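Local atomic coordinates of DNA ligase (Archaeoglobus fulgidus, PDB entry 3GDE), a protein that probably seals nicks in double-stranded DNA during replication, recombination and repair, as an ATP-dependent ligase. Residues Asp41-Val46 with Thr197-Arg202. Numbering follows the deposited sequence.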
ATOM      1  N   ASP A  41     -23.968  -3.157  -0.657  1.00 29.03           N
ATOM      2  CA  ASP A  41     -23.633  -3.699   0.664  1.00 28.04           C
ATOM      3  C   ASP A  41     -22.519  -4.737   0.527  1.00 27.17           C
ATOM      4  O   ASP A  41     -21.664  -4.831   1.398  1.00 27.10           O
ATOM      5  CB  ASP A  41     -24.840  -4.346   1.369  1.00 27.79           C
ATOM      6  CG  ASP A  41     -25.869  -3.338   1.843  1.00 28.28           C
ATOM      7  OD1 ASP A  41     -27.006  -3.762   2.114  1.00 30.10           O
ATOM      8  OD2 ASP A  41     -25.572  -2.130   1.957  1.00 29.01           O
ATOM      9  N   LEU A  42     -22.554  -5.524  -0.552  1.00 26.43           N
ATOM     10  CA  LEU A  42     -21.502  -6.513  -0.840  1.00 25.92           C
ATOM     11  C   LEU A  42     -20.158  -5.807  -1.032  1.00 25.62           C
ATOM     12  O   LEU A  42     -19.180  -6.123  -0.363  1.00 25.14           O
ATOM     13  CB  LEU A  42     -21.841  -7.373  -2.075  1.00 25.36           C
ATOM     14  CG  LEU A  42     -20.726  -8.349  -2.537  1.00 26.14           C
ATOM     15  CD1 LEU A  42     -20.323  -9.345  -1.435  1.00 22.66           C
ATOM     16  CD2 LEU A  42     -21.070  -9.096  -3.828  1.00 24.74           C
ATOM     17  N   TYR A  43     -20.150  -4.835  -1.940  1.00 25.79           N
ATOM     18  CA  TYR A  43     -18.999  -3.984  -2.212  1.00 25.80           C
ATOM     19  C   TYR A  43     -18.440  -3.390  -0.928  1.00 25.55           C
ATOM     20  O   TYR A  43     -17.256  -3.543  -0.618  1.00 25.35           O
ATOM     21  CB  TYR A  43     -19.399  -2.869  -3.184  1.00 25.92           C
ATOM     22  CG  TYR A  43     -18.259  -1.975  -3.596  1.00 26.79           C
ATOM     23  CD1 TYR A  43     -17.524  -2.240  -4.757  1.00 26.84           C
ATOM     24  CD2 TYR A  43     -17.907  -0.861  -2.825  1.00 25.97           C
ATOM     25  CE1 TYR A  43     -16.467  -1.415  -5.142  1.00 27.59           C
ATOM     26  CE2 TYR A  43     -16.856  -0.033  -3.196  1.00 27.74           C
ATOM     27  CZ  TYR A  43     -16.135  -0.317  -4.355  1.00 27.95           C
ATOM     28  OH  TYR A  43     -15.091   0.506  -4.721  1.00 28.17           O
ATOM     29  N   ASP A  44     -19.295  -2.722  -0.169  1.00 25.56           N
ATOM     30  CA  ASP A  44     -18.858  -2.100   1.071  1.00 25.87           C
ATOM     31  C   ASP A  44     -18.311  -3.112   2.079  1.00 25.18           C
ATOM     32  O   ASP A  44     -17.279  -2.867   2.692  1.00 25.46           O
ATOM     33  CB  ASP A  44     -19.988  -1.274   1.685  1.00 26.26           C
ATOM     34  CG  ASP A  44     -20.246   0.011   0.931  1.00 28.39           C
ATOM     35  OD1 ASP A  44     -19.322   0.523   0.258  1.00 28.28           O
ATOM     36  OD2 ASP A  44     -21.386   0.520   1.016  1.00 33.07           O
ATOM     37  N   VAL A  45     -18.977  -4.251   2.229  1.00 24.12           N
ATOM     38  CA  VAL A  45     -18.528  -5.266   3.195  1.00 23.75           C
ATOM     39  C   VAL A  45     -17.126  -5.798   2.841  1.00 23.31           C
ATOM     40  O   VAL A  45     -16.295  -6.001   3.725  1.00 23.02           O
ATOM     41  CB  VAL A  45     -19.581  -6.420   3.350  1.00 23.63           C
ATOM     42  CG1 VAL A  45     -18.986  -7.652   4.035  1.00 24.47           C
ATOM     43  CG2 VAL A  45     -20.768  -5.934   4.131  1.00 23.34           C
ATOM     44  N   VAL A  46     -16.872  -6.007   1.548  1.00 22.65           N
ATOM     45  CA  VAL A  46     -15.592  -6.540   1.105  1.00 22.50           C
ATOM     46  C   VAL A  46     -14.461  -5.540   1.404  1.00 22.29           C
ATOM     47  O   VAL A  46     -13.421  -5.913   1.961  1.00 21.53           O
ATOM     48  CB  VAL A  46     -15.616  -6.977  -0.390  1.00 22.55           C
ATOM     49  CG1 VAL A  46     -14.212  -7.270  -0.893  1.00 20.91           C
ATOM     50  CG2 VAL A  46     -16.494  -8.213  -0.559  1.00 21.80           C
ATOM     51  N   THR A 197      -7.750  -4.487 -11.689  1.00 26.71           N
ATOM     52  CA  THR A 197      -8.775  -3.519 -11.256  1.00 26.47           C
ATOM     53  C   THR A 197      -8.388  -2.800  -9.982  1.00 26.62           C
ATOM     54  O   THR A 197      -8.802  -1.663  -9.771  1.00 27.11           O
ATOM     55  CB  THR A 197     -10.161  -4.168 -11.020  1.00 26.42           C
ATOM     56  OG1 THR A 197     -10.068  -5.145  -9.977  1.00 24.76           O
ATOM     57  CG2 THR A 197     -10.684  -4.816 -12.293  1.00 25.95           C
ATOM     58  N   ASN A 198      -7.617  -3.483  -9.133  1.00 26.83           N
ATOM     59  CA  ASN A 198      -7.224  -2.986  -7.810  1.00 26.79           C
ATOM     60  C   ASN A 198      -8.392  -2.506  -6.925  1.00 27.06           C
ATOM     61  O   ASN A 198      -8.267  -1.550  -6.134  1.00 26.83           O
ATOM     62  CB  ASN A 198      -6.115  -1.935  -7.949  1.00 26.89           C
ATOM     63  CG  ASN A 198      -4.787  -2.558  -8.321  1.00 26.43           C
ATOM     64  OD1 ASN A 198      -4.099  -3.118  -7.466  1.00 27.01           O
ATOM     65  ND2 ASN A 198      -4.432  -2.495  -9.602  1.00 24.42           N
ATOM     66  N   ASP A 199      -9.520  -3.199  -7.065  1.00 27.19           N
ATOM     67  CA  ASP A 199     -10.691  -2.993  -6.236  1.00 27.62           C
ATOM     68  C   ASP A 199     -11.346  -4.351  -5.989  1.00 27.55           C
ATOM     69  O   ASP A 199     -12.052  -4.867  -6.859  1.00 27.44           O
ATOM     70  CB  ASP A 199     -11.668  -2.034  -6.934  1.00 28.17           C
ATOM     71  CG  ASP A 199     -12.831  -1.604  -6.035  1.00 29.13           C
ATOM     72  OD1 ASP A 199     -13.157  -2.303  -5.046  1.00 30.37           O
ATOM     73  OD2 ASP A 199     -13.432  -0.555  -6.331  1.00 30.40           O
ATOM     74  N   LEU A 200     -11.106  -4.922  -4.804  1.00 27.54           N
ATOM     75  CA  LEU A 200     -11.664  -6.222  -4.432  1.00 27.31           C
ATOM     76  C   LEU A 200     -13.177  -6.220  -4.333  1.00 26.83           C
ATOM     77  O   LEU A 200     -13.816  -7.250  -4.539  1.00 26.70           O
ATOM     78  CB  LEU A 200     -11.068  -6.729  -3.112  1.00 27.38           C
ATOM     79  CG  LEU A 200     -10.096  -7.904  -3.181  1.00 28.51           C
ATOM     80  CD1 LEU A 200      -9.928  -8.528  -1.800  1.00 28.14           C
ATOM     81  CD2 LEU A 200     -10.533  -8.976  -4.198  1.00 27.02           C
ATOM     82  N   GLY A 201     -13.742  -5.067  -3.993  1.00 26.76           N
ATOM     83  CA  GLY A 201     -15.189  -4.890  -3.958  1.00 26.83           C
ATOM     84  C   GLY A 201     -15.807  -5.060  -5.332  1.00 26.79           C
ATOM     85  O   GLY A 201     -16.762  -5.822  -5.496  1.00 26.54           O
ATOM     86  N   ARG A 202     -15.247  -4.348  -6.315  1.00 27.02           N
ATOM     87  CA  ARG A 202     -15.626  -4.489  -7.716  1.00 27.22           C
ATOM     88  C   ARG A 202     -15.518  -5.947  -8.169  1.00 26.67           C
ATOM     89  O   ARG A 202     -16.412  -6.466  -8.832  1.00 26.94           O
ATOM     90  CB  ARG A 202     -14.728  -3.610  -8.595  1.00 27.74           C
ATOM     91  CG  ARG A 202     -15.435  -2.958  -9.772  1.00 30.26           C
ATOM     92  CD  ARG A 202     -15.000  -3.467 -11.136  1.00 33.31           C
ATOM     93  NE  ARG A 202     -13.853  -2.716 -11.624  1.00 34.98           N
ATOM     94  CZ  ARG A 202     -13.579  -2.445 -12.901  1.00 35.25           C
ATOM     95  NH1 ARG A 202     -14.382  -2.849 -13.884  1.00 34.48           N
ATOM     96  NH2 ARG A 202     -12.478  -1.751 -13.190  1.00 34.30           N
TER
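Tyr43 OH donates a short hydrogen bond to Asp199 OD2, at 2.5 Å, and uses the syn lone pair of that oxygen. The tyrosine and aspartate side chains cross at about a right angle, with ring and carboxylate planes 66° apart. The other oxygen, Asp199 OD1, takes Arg202 N at 3.2 Å from above the carboxylate plane. Gly201 N adds a weak bond to the same oxygen. Asp199 is thus the N-cap of helix 200-216, and its carboxylate joins the first turn of that helix to helix 39-49 of the all-helical N-terminal, DNA-binding domain. An alanine here would probably leave the Tyr43 hydroxyl without this acceptor and the first turn uncapped. CG of Tyr43 is anti to the backbone N (chi1 -177°), and the ring lies beside the helix start, obliquely to Gly201 C and Arg202 N. Its CD1 lies 3.4 Å from Gly201 C, and the CA atoms of Tyr43 and Gly201 are 4.3 Å apart. Gly201 has no side chain, and the ring packs directly on its main chain. One turn on, Val46 CG1 packs against Leu200 CB at 3.9 Å. Met175 and Ile179 of helix 172-182 touch both Val46 and Leu200.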